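Local coordinates for protein Emp47p (form2) (Saccharomyces cerevisiae, PDB 2A6Z) that acts as a carbohydrate-binding cargo receptor, probably in glycoprotein secretion, and is probably required for a related receptor to leave the endoplasmic reticulum, at residues L59-F63 with Y163-D167; I82-Q88 with Y193-A199. One frame throughout, in Å; residues are numbered along the deposited sequence.

Contact 1 (L59-F63 with Y163-D167); sequences LKDSF and YDLED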
ATOM      1  N   LEU A  59      -1.415   7.874  15.753  1.00  8.59           N
ATOM      2  CA  LEU A  59      -0.955   9.029  14.986  1.00  8.17           C
ATOM      3  C   LEU A  59      -0.952  10.274  15.876  1.00  7.98           C
ATOM      4  O   LEU A  59      -2.012  10.826  16.215  1.00 10.43           O
ATOM      5  CB  LEU A  59      -1.818   9.213  13.755  1.00  8.88           C
ATOM      6  CG  LEU A  59      -1.474  10.498  12.961  1.00  7.69           C
ATOM      7  CD1 LEU A  59      -0.069  10.438  12.365  1.00  9.07           C
ATOM      8  CD2 LEU A  59      -2.513  10.738  11.870  1.00  9.46           C
ATOM      9  N   LYS A  60       0.224  10.795  16.171  1.00  8.74           N
ATOM     10  CA  LYS A  60       0.406  12.003  16.970  1.00  9.60           C
ATOM     11  C   LYS A  60       1.362  13.008  16.331  1.00  7.95           C
ATOM     12  O   LYS A  60       1.353  14.182  16.734  1.00  8.92           O
ATOM     13  CB  LYS A  60       0.936  11.652  18.367  1.00 11.79           C
ATOM     14  CG  LYS A  60      -0.004  10.736  19.168  1.00 16.33           C
ATOM     15  CD  LYS A  60      -1.240  11.506  19.609  1.00 22.50           C
ATOM     16  CE  LYS A  60      -2.082  10.658  20.528  1.00 26.32           C
ATOM     17  NZ  LYS A  60      -3.507  11.034  20.458  1.00 21.80           N
ATOM     18  N   ASP A  61       2.195  12.555  15.397  1.00  8.61           N
ATOM     19  CA  ASP A  61       3.278  13.372  14.871  1.00  9.01           C
ATOM     20  C   ASP A  61       3.630  12.858  13.452  1.00  7.07           C
ATOM     21  O   ASP A  61       3.124  11.822  13.027  1.00  7.55           O
ATOM     22  CB  ASP A  61       4.525  13.255  15.773  1.00 16.88           C
ATOM     23  CG  ASP A  61       4.415  13.859  17.158  1.00 19.52           C
ATOM     24  OD1 ASP A  61       4.227  13.157  18.180  1.00 24.50           O
ATOM     25  OD2 ASP A  61       4.484  15.101  17.169  1.00 24.60           O
ATOM     26  N   SER A  62       4.488  13.610  12.801  1.00  6.88           N
ATOM     27  CA  SER A  62       4.861  13.316  11.412  1.00  6.51           C
ATOM     28  C   SER A  62       5.440  11.926  11.276  1.00  7.00           C
ATOM     29  O   SER A  62       6.070  11.367  12.190  1.00  7.98           O
ATOM     30  CB  SER A  62       5.893  14.353  10.978  1.00  7.09           C
ATOM     31  OG  SER A  62       5.324  15.638  11.122  1.00  7.47           O
ATOM     32  N   PHE A  63       5.297  11.361  10.044  1.00  6.74           N
ATOM     33  CA  PHE A  63       5.826  10.015   9.816  1.00  6.54           C
ATOM     34  C   PHE A  63       6.089   9.838   8.322  1.00  6.34           C
ATOM     35  O   PHE A  63       5.626  10.566   7.485  1.00  6.92           O
ATOM     36  CB  PHE A  63       4.822   8.935  10.321  1.00  8.65           C
ATOM     37  CG  PHE A  63       3.550   8.833   9.528  1.00  8.71           C
ATOM     38  CD1 PHE A  63       3.452   7.931   8.460  1.00 14.00           C
ATOM     39  CD2 PHE A  63       2.473   9.626   9.826  1.00  8.21           C
ATOM     40  CE1 PHE A  63       2.313   7.863   7.723  1.00 15.93           C
ATOM     41  CE2 PHE A  63       1.295   9.567   9.070  1.00  8.64           C
ATOM     42  CZ  PHE A  63       1.222   8.697   7.999  1.00 10.83           C
ATOM     43  N   TYR A 163       4.014  12.368   5.802  1.00  5.75           N
ATOM     44  CA  TYR A 163       2.967  13.218   6.329  1.00  5.64           C
ATOM     45  C   TYR A 163       3.629  14.154   7.364  1.00  5.52           C
ATOM     46  O   TYR A 163       4.140  13.675   8.386  1.00  6.47           O
ATOM     47  CB  TYR A 163       1.843  12.392   6.973  1.00  6.32           C
ATOM     48  CG  TYR A 163       0.687  13.254   7.429  1.00  6.13           C
ATOM     49  CD1 TYR A 163      -0.052  14.031   6.530  1.00  7.37           C
ATOM     50  CD2 TYR A 163       0.311  13.305   8.770  1.00  6.63           C
ATOM     51  CE1 TYR A 163      -1.110  14.831   6.919  1.00  7.39           C
ATOM     52  CE2 TYR A 163      -0.757  14.092   9.161  1.00  6.85           C
ATOM     53  CZ  TYR A 163      -1.457  14.866   8.274  1.00  6.86           C
ATOM     54  OH  TYR A 163      -2.539  15.627   8.627  1.00  8.31           O
ATOM     55  N   ASP A 164       3.672  15.427   7.011  1.00  6.03           N
ATOM     56  CA  ASP A 164       4.512  16.384   7.709  1.00  6.64           C
ATOM     57  C   ASP A 164       3.683  17.449   8.407  1.00  6.32           C
ATOM     58  O   ASP A 164       3.235  18.444   7.801  1.00  7.03           O
ATOM     59  CB  ASP A 164       5.496  17.051   6.712  1.00  7.86           C
ATOM     60  CG  ASP A 164       6.588  17.847   7.437  1.00  8.69           C
ATOM     61  OD1 ASP A 164       6.508  17.978   8.679  1.00 11.56           O
ATOM     62  OD2 ASP A 164       7.492  18.308   6.735  1.00 10.92           O
ATOM     63  N   LEU A 165       3.477  17.254   9.720  1.00  6.62           N
ATOM     64  CA  LEU A 165       2.758  18.227  10.517  1.00  7.64           C
ATOM     65  C   LEU A 165       3.550  19.507  10.702  1.00  8.61           C
ATOM     66  O   LEU A 165       2.932  20.495  11.081  1.00 11.48           O
ATOM     67  CB  LEU A 165       2.477  17.667  11.941  1.00  7.42           C
ATOM     68  CG  LEU A 165       1.346  16.650  12.096  1.00  8.32           C
ATOM     69  CD1 LEU A 165      -0.009  17.188  11.561  1.00 10.90           C
ATOM     70  CD2 LEU A 165       1.688  15.333  11.477  1.00  9.02           C
ATOM     71  N   GLU A 166       4.849  19.461  10.422  1.00  8.81           N
ATOM     72  CA  GLU A 166       5.702  20.648  10.557  1.00 11.39           C
ATOM     73  C   GLU A 166       5.826  21.365   9.199  1.00 13.54           C
ATOM     74  O   GLU A 166       6.645  22.305   9.100  1.00 18.32           O
ATOM     75  CB  GLU A 166       7.097  20.224  11.040  1.00 11.82           C
ATOM     76  CG  GLU A 166       7.134  19.811  12.489  1.00 10.74           C
ATOM     77  CD  GLU A 166       6.511  18.440  12.739  1.00 10.01           C
ATOM     78  OE1 GLU A 166       6.980  17.457  12.086  1.00 11.32           O
ATOM     79  OE2 GLU A 166       5.622  18.320  13.622  1.00 12.00           O
ATOM     80  N   ASP A 167       5.002  20.987   8.206  1.00  9.17           N
ATOM     81  CA  ASP A 167       4.914  21.718   6.931  1.00 10.28           C
ATOM     82  C   ASP A 167       3.440  21.867   6.559  1.00  9.70           C
ATOM     83  O   ASP A 167       3.049  21.623   5.423  1.00  9.87           O
ATOM     84  CB  ASP A 167       5.768  20.963   5.883  1.00 12.39           C
ATOM     85  CG  ASP A 167       6.078  21.795   4.639  1.00 15.48           C
ATOM     86  OD1 ASP A 167       5.706  22.990   4.565  1.00 18.35           O
ATOM     87  OD2 ASP A 167       6.716  21.219   3.721  1.00 20.28           O
TER
HETATM   88  O   HOH W   1       4.842  16.015  14.412  1.00 14.99           O
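A single serine hydroxyl gathers the end of a strand and the turn that follows it. Ser62 OG accepts a hydrogen bond from Leu165 N at 2.8 Å and donates one to Glu166 OE1 at 2.6 Å. Asp164 OD1 accepts from Glu166 N at 2.8 Å, which makes an Asx turn, and Asp167 N reaches Asp164 O at 3.1 Å. A water links the same parts: it accepts from Ser62 N at 2.9 Å and lies 2.6 Å from Glu166 OE2 and 2.9 Å from Asp61 OD2.

Next to this polar cluster the two segments pair in antiparallel fashion. Phe63 and Tyr163 form a hydrogen-bonded pair: Phe63 N to Tyr163 O is 3.1 Å, and Tyr163 N to Phe63 O is 2.9 Å. Their side chains share one face of the sheet, where Phe63 CE2 meets Tyr163 CB at 3.6 Å. Leu165 CD2 packs against Asp61 C at 3.7 Å. The phenol of Tyr163 turns to another partner, and its OH hydrogen-bonds to Phe188 N.

The contact thus joins the start of strand 63-72 to the end of strand 153-164 in one sheet of the lectin sandwich. Its chemistry changes from one residue to the next, from aromatic packing at Phe63 to a hydrated cluster at Ser62. The serine hydroxyl, used as both donor and acceptor, ties the loop to the turn without a salt bridge.

Contact 2 (I82-Q88 with Y193-A199); sequences ISFWFVQ and YRIGVTA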
ATOM      1  N   ILE A  82      -2.723  -3.443  -6.574  1.00  6.16           N
ATOM      2  CA  ILE A  82      -2.095  -3.518  -5.226  1.00  5.67           C
ATOM      3  C   ILE A  82      -2.428  -2.207  -4.512  1.00  5.78           C
ATOM      4  O   ILE A  82      -2.312  -1.129  -5.101  1.00  6.11           O
ATOM      5  CB  ILE A  82      -0.581  -3.819  -5.293  1.00  6.64           C
ATOM      6  CG1 ILE A  82       0.037  -3.918  -3.884  1.00  6.40           C
ATOM      7  CG2 ILE A  82       0.204  -2.828  -6.163  1.00  6.42           C
ATOM      8  CD1 ILE A  82       1.435  -4.467  -3.846  1.00  7.84           C
ATOM      9  N   SER A  83      -2.872  -2.354  -3.279  1.00  5.85           N
ATOM     10  CA  SER A  83      -3.286  -1.199  -2.460  1.00  5.84           C
ATOM     11  C   SER A  83      -2.488  -1.155  -1.171  1.00  5.36           C
ATOM     12  O   SER A  83      -2.282  -2.158  -0.472  1.00  6.91           O
ATOM     13  CB  SER A  83      -4.744  -1.353  -2.086  1.00  7.25           C
ATOM     14  OG  SER A  83      -5.611  -1.035  -3.164  0.61  5.74           O
ATOM     15  N   PHE A  84      -2.053   0.064  -0.838  1.00  5.64           N
ATOM     16  CA  PHE A  84      -1.313   0.374   0.387  1.00  5.40           C
ATOM     17  C   PHE A  84      -2.209   1.232   1.259  1.00  5.95           C
ATOM     18  O   PHE A  84      -2.770   2.207   0.778  1.00  7.42           O
ATOM     19  CB  PHE A  84       0.003   1.107   0.071  1.00  6.17           C
ATOM     20  CG  PHE A  84       0.871   0.364  -0.908  1.00  6.00           C
ATOM     21  CD1 PHE A  84       1.856  -0.499  -0.472  1.00  6.83           C
ATOM     22  CD2 PHE A  84       0.723   0.544  -2.292  1.00  6.67           C
ATOM     23  CE1 PHE A  84       2.659  -1.186  -1.355  1.00  8.13           C
ATOM     24  CE2 PHE A  84       1.481  -0.169  -3.190  1.00  7.77           C
ATOM     25  CZ  PHE A  84       2.475  -1.029  -2.704  1.00  8.41           C
ATOM     26  N   TRP A  85      -2.353   0.839   2.525  1.00  5.86           N
ATOM     27  CA  TRP A  85      -3.402   1.390   3.366  1.00  6.43           C
ATOM     28  C   TRP A  85      -2.849   2.129   4.591  1.00  5.91           C
ATOM     29  O   TRP A  85      -1.848   1.686   5.175  1.00  7.04           O
ATOM     30  CB  TRP A  85      -4.291   0.259   3.888  1.00  7.12           C
ATOM     31  CG  TRP A  85      -4.922  -0.569   2.804  1.00  6.65           C
ATOM     32  CD1 TRP A  85      -4.404  -1.717   2.256  1.00  7.38           C
ATOM     33  CD2 TRP A  85      -6.176  -0.318   2.145  1.00  6.60           C
ATOM     34  NE1 TRP A  85      -5.275  -2.213   1.280  1.00  7.13           N
ATOM     35  CE2 TRP A  85      -6.355  -1.378   1.218  1.00  6.86           C
ATOM     36  CE3 TRP A  85      -7.166   0.673   2.265  1.00  7.48           C
ATOM     37  CZ2 TRP A  85      -7.499  -1.472   0.390  1.00  7.49           C
ATOM     38  CZ3 TRP A  85      -8.283   0.563   1.459  1.00  8.59           C
ATOM     39  CH2 TRP A  85      -8.447  -0.491   0.532  1.00  8.36           C
ATOM     40  N   PHE A  86      -3.548   3.161   4.979  1.00  6.32           N
ATOM     41  CA  PHE A  86      -3.319   3.878   6.233  1.00  6.36           C
ATOM     42  C   PHE A  86      -4.718   4.287   6.740  1.00  6.31           C
ATOM     43  O   PHE A  86      -5.243   5.291   6.302  1.00  6.83           O
ATOM     44  CB  PHE A  86      -2.386   5.069   5.975  1.00  6.99           C
ATOM     45  CG  PHE A  86      -2.132   5.915   7.229  1.00  6.93           C
ATOM     46  CD1 PHE A  86      -1.260   5.409   8.198  1.00  8.62           C
ATOM     47  CD2 PHE A  86      -2.729   7.160   7.433  1.00  8.48           C
ATOM     48  CE1 PHE A  86      -0.978   6.135   9.360  1.00  9.94           C
ATOM     49  CE2 PHE A  86      -2.443   7.875   8.557  1.00 10.20           C
ATOM     50  CZ  PHE A  86      -1.552   7.371   9.519  1.00 10.70           C
ATOM     51  N   VAL A  87      -5.297   3.434   7.585  1.00  7.13           N
ATOM     52  CA  VAL A  87      -6.740   3.547   7.842  1.00  6.99           C
ATOM     53  C   VAL A  87      -7.064   3.347   9.351  1.00  7.08           C
ATOM     54  O   VAL A  87      -6.448   2.505  10.008  1.00  8.68           O
ATOM     55  CB  VAL A  87      -7.581   2.543   7.007  1.00  7.35           C
ATOM     56  CG1 VAL A  87      -7.351   2.780   5.494  1.00  8.53           C
ATOM     57  CG2 VAL A  87      -7.267   1.097   7.323  1.00  9.62           C
ATOM     58  N   GLN A  88      -8.028   4.095   9.831  1.00  7.89           N
ATOM     59  CA  GLN A  88      -8.370   3.984  11.271  1.00  9.65           C
ATOM     60  C   GLN A  88      -9.247   2.777  11.504  1.00  9.50           C
ATOM     61  O   GLN A  88     -10.286   2.621  10.883  1.00 11.60           O
ATOM     62  CB  GLN A  88      -9.147   5.215  11.707  1.00 12.08           C
ATOM     63  CG  GLN A  88      -8.488   6.526  11.683  1.00 15.22           C
ATOM     64  CD  GLN A  88      -9.514   7.621  12.016  1.00 18.91           C
ATOM     65  OE1 GLN A  88     -10.119   7.598  13.094  1.00 31.30           O
ATOM     66  NE2 GLN A  88      -9.691   8.530  11.059  1.00 30.44           N
ATOM     67  N   TYR A 193      -4.181   3.800  13.737  1.00  7.30           N
ATOM     68  CA  TYR A 193      -4.208   3.478  12.330  1.00  7.44           C
ATOM     69  C   TYR A 193      -3.586   2.146  12.014  1.00  7.33           C
ATOM     70  O   TYR A 193      -2.576   1.726  12.611  1.00  8.72           O
ATOM     71  CB  TYR A 193      -3.465   4.567  11.500  1.00  7.74           C
ATOM     72  CG  TYR A 193      -4.238   5.841  11.408  1.00  6.94           C
ATOM     73  CD1 TYR A 193      -4.339   6.781  12.435  1.00  7.58           C
ATOM     74  CD2 TYR A 193      -4.899   6.136  10.194  1.00  7.30           C
ATOM     75  CE1 TYR A 193      -5.082   7.924  12.267  1.00  7.65           C
ATOM     76  CE2 TYR A 193      -5.617   7.280  10.034  1.00  7.77           C
ATOM     77  CZ  TYR A 193      -5.718   8.219  11.041  1.00  7.35           C
ATOM     78  OH  TYR A 193      -6.447   9.351  10.892  1.00  9.66           O
ATOM     79  N   ARG A 194      -4.216   1.491  11.057  1.00  7.30           N
ATOM     80  CA  ARG A 194      -3.777   0.214  10.539  1.00  7.20           C
ATOM     81  C   ARG A 194      -3.014   0.446   9.233  1.00  6.81           C
ATOM     82  O   ARG A 194      -3.434   1.232   8.403  1.00  7.57           O
ATOM     83  CB  ARG A 194      -4.970  -0.729  10.308  1.00  7.61           C
ATOM     84  CG  ARG A 194      -5.940  -0.809  11.459  1.00  8.44           C
ATOM     85  CD  ARG A 194      -5.314  -1.048  12.824  1.00  9.01           C
ATOM     86  NE  ARG A 194      -4.496  -2.255  12.866  1.00  8.79           N
ATOM     87  CZ  ARG A 194      -4.396  -3.020  13.945  1.00  9.04           C
ATOM     88  NH1 ARG A 194      -5.020  -2.778  15.078  1.00  9.79           N
ATOM     89  NH2 ARG A 194      -3.613  -4.094  13.862  1.00  9.99           N
ATOM     90  N   ILE A 195      -1.879  -0.255   9.094  1.00  6.88           N
ATOM     91  CA  ILE A 195      -0.923  -0.091   8.008  1.00  6.61           C
ATOM     92  C   ILE A 195      -0.720  -1.449   7.399  1.00  6.83           C
ATOM     93  O   ILE A 195      -0.433  -2.436   8.114  1.00  7.04           O
ATOM     94  CB  ILE A 195       0.410   0.475   8.574  1.00  7.72           C
ATOM     95  CG1 ILE A 195       0.202   1.898   9.091  1.00  9.96           C
ATOM     96  CG2 ILE A 195       1.519   0.371   7.540  1.00  8.39           C
ATOM     97  CD1 ILE A 195       1.310   2.342  10.032  1.00 13.25           C
ATOM     98  N   GLY A 196      -0.883  -1.533   6.072  1.00  6.60           N
ATOM     99  CA  GLY A 196      -0.733  -2.821   5.417  1.00  6.95           C
ATOM    100  C   GLY A 196      -0.856  -2.655   3.919  1.00  5.83           C
ATOM    101  O   GLY A 196      -0.994  -1.558   3.388  1.00  6.50           O
ATOM    102  N   VAL A 197      -0.784  -3.779   3.260  1.00  6.50           N
ATOM    103  CA  VAL A 197      -0.804  -3.867   1.798  1.00  6.31           C
ATOM    104  C   VAL A 197      -1.625  -5.091   1.406  1.00  6.15           C
ATOM    105  O   VAL A 197      -1.574  -6.130   2.061  1.00  7.14           O
ATOM    106  CB  VAL A 197       0.609  -3.882   1.192  1.00  6.54           C
ATOM    107  CG1 VAL A 197       1.418  -5.085   1.724  1.00  7.21           C
ATOM    108  CG2 VAL A 197       0.587  -3.865  -0.321  1.00  6.83           C
ATOM    109  N   THR A 198      -2.421  -4.931   0.341  1.00  6.73           N
ATOM    110  CA  THR A 198      -3.299  -6.000  -0.111  1.00  6.69           C
ATOM    111  C   THR A 198      -3.223  -6.009  -1.632  1.00  6.30           C
ATOM    112  O   THR A 198      -2.960  -4.995  -2.293  1.00  6.77           O
ATOM    113  CB  THR A 198      -4.747  -5.785   0.360  1.00  7.14           C
ATOM    114  OG1 THR A 198      -5.297  -4.611  -0.220  1.00  6.88           O
ATOM    115  CG2 THR A 198      -4.825  -5.651   1.868  1.00  7.88           C
ATOM    116  N   ALA A 199      -3.516  -7.168  -2.229  1.00  6.93           N
ATOM    117  CA  ALA A 199      -3.484  -7.219  -3.713  1.00  7.10           C
ATOM    118  C   ALA A 199      -4.379  -8.357  -4.176  1.00  6.85           C
ATOM    119  O   ALA A 199      -4.668  -9.311  -3.464  1.00  8.00           O
ATOM    120  CB  ALA A 199      -2.088  -7.383  -4.282  1.00  6.90           C
TER
HETATM  121  O   HOH W   2      -8.549   9.155   8.752  1.00 14.27           O
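Two neighbouring strands run antiparallel here, at 163°, and their side chains interlock on both faces of the sheet. On the face of Phe86, the rings of Phe86 and Tyr193 lie in an offset stack, with centroids 4.2 Å apart and planes at 8°. Gln88 covers the opposite face of the tyrosine, with Gln88 CG 3.6 Å from the Tyr193 ring centroid, so the ring is sandwiched. Further along, Val197 CG2 sits against both Ile82 CG1 (3.6 Å) and Phe84 CE1 (3.5 Å), which are themselves close together. Ala199 adds a small bump beside Ile82, CB to CB 4.0 Å.

On the other face, Trp85 lies opposite Gly196, which has no side chain to stand beside the indole. The indole leans diagonally toward the partner strand, and Trp85 NE1 donates to Thr198 OG1 at 2.8 Å. Thr198 OG1 also hydrogen-bonds to Tyr99 O. Backbone hydrogen bonds join the strands at Ser83, Trp85 and Val87; the one from Gly196 N to Trp85 O is weak at 3.5 Å.

The pair is central in its sheet, between strands 48-58 and 108-113. Ile82, Ile195, Val197 and Ala199 pack on strand 210-220 of the other sheet, while Trp85 stacks on Trp52.

In the fold
The domain is a legume-lectin-like beta sandwich, and each contact belongs to a different sheet. Contact 1 lies at the ends of two inner strands, 63-72 and 153-164, of one sheet, its centre about 19 Å from the centre of the chain. Contact 2 lies near the middle of the other sheet, close to the centre of the chain. Their centres are 18 Å apart, yet they touch: Phe63 CZ meets Phe86 CZ at 3.4 Å, and Leu59 CB meets Tyr193 CD1 at 3.7 Å. Along the chain the segments alternate: 59-63, 82-88, 163-167, 193-199. Both contacts join distant parts of the sequence, and the aromatic core between the sheets connects them into one compact domain.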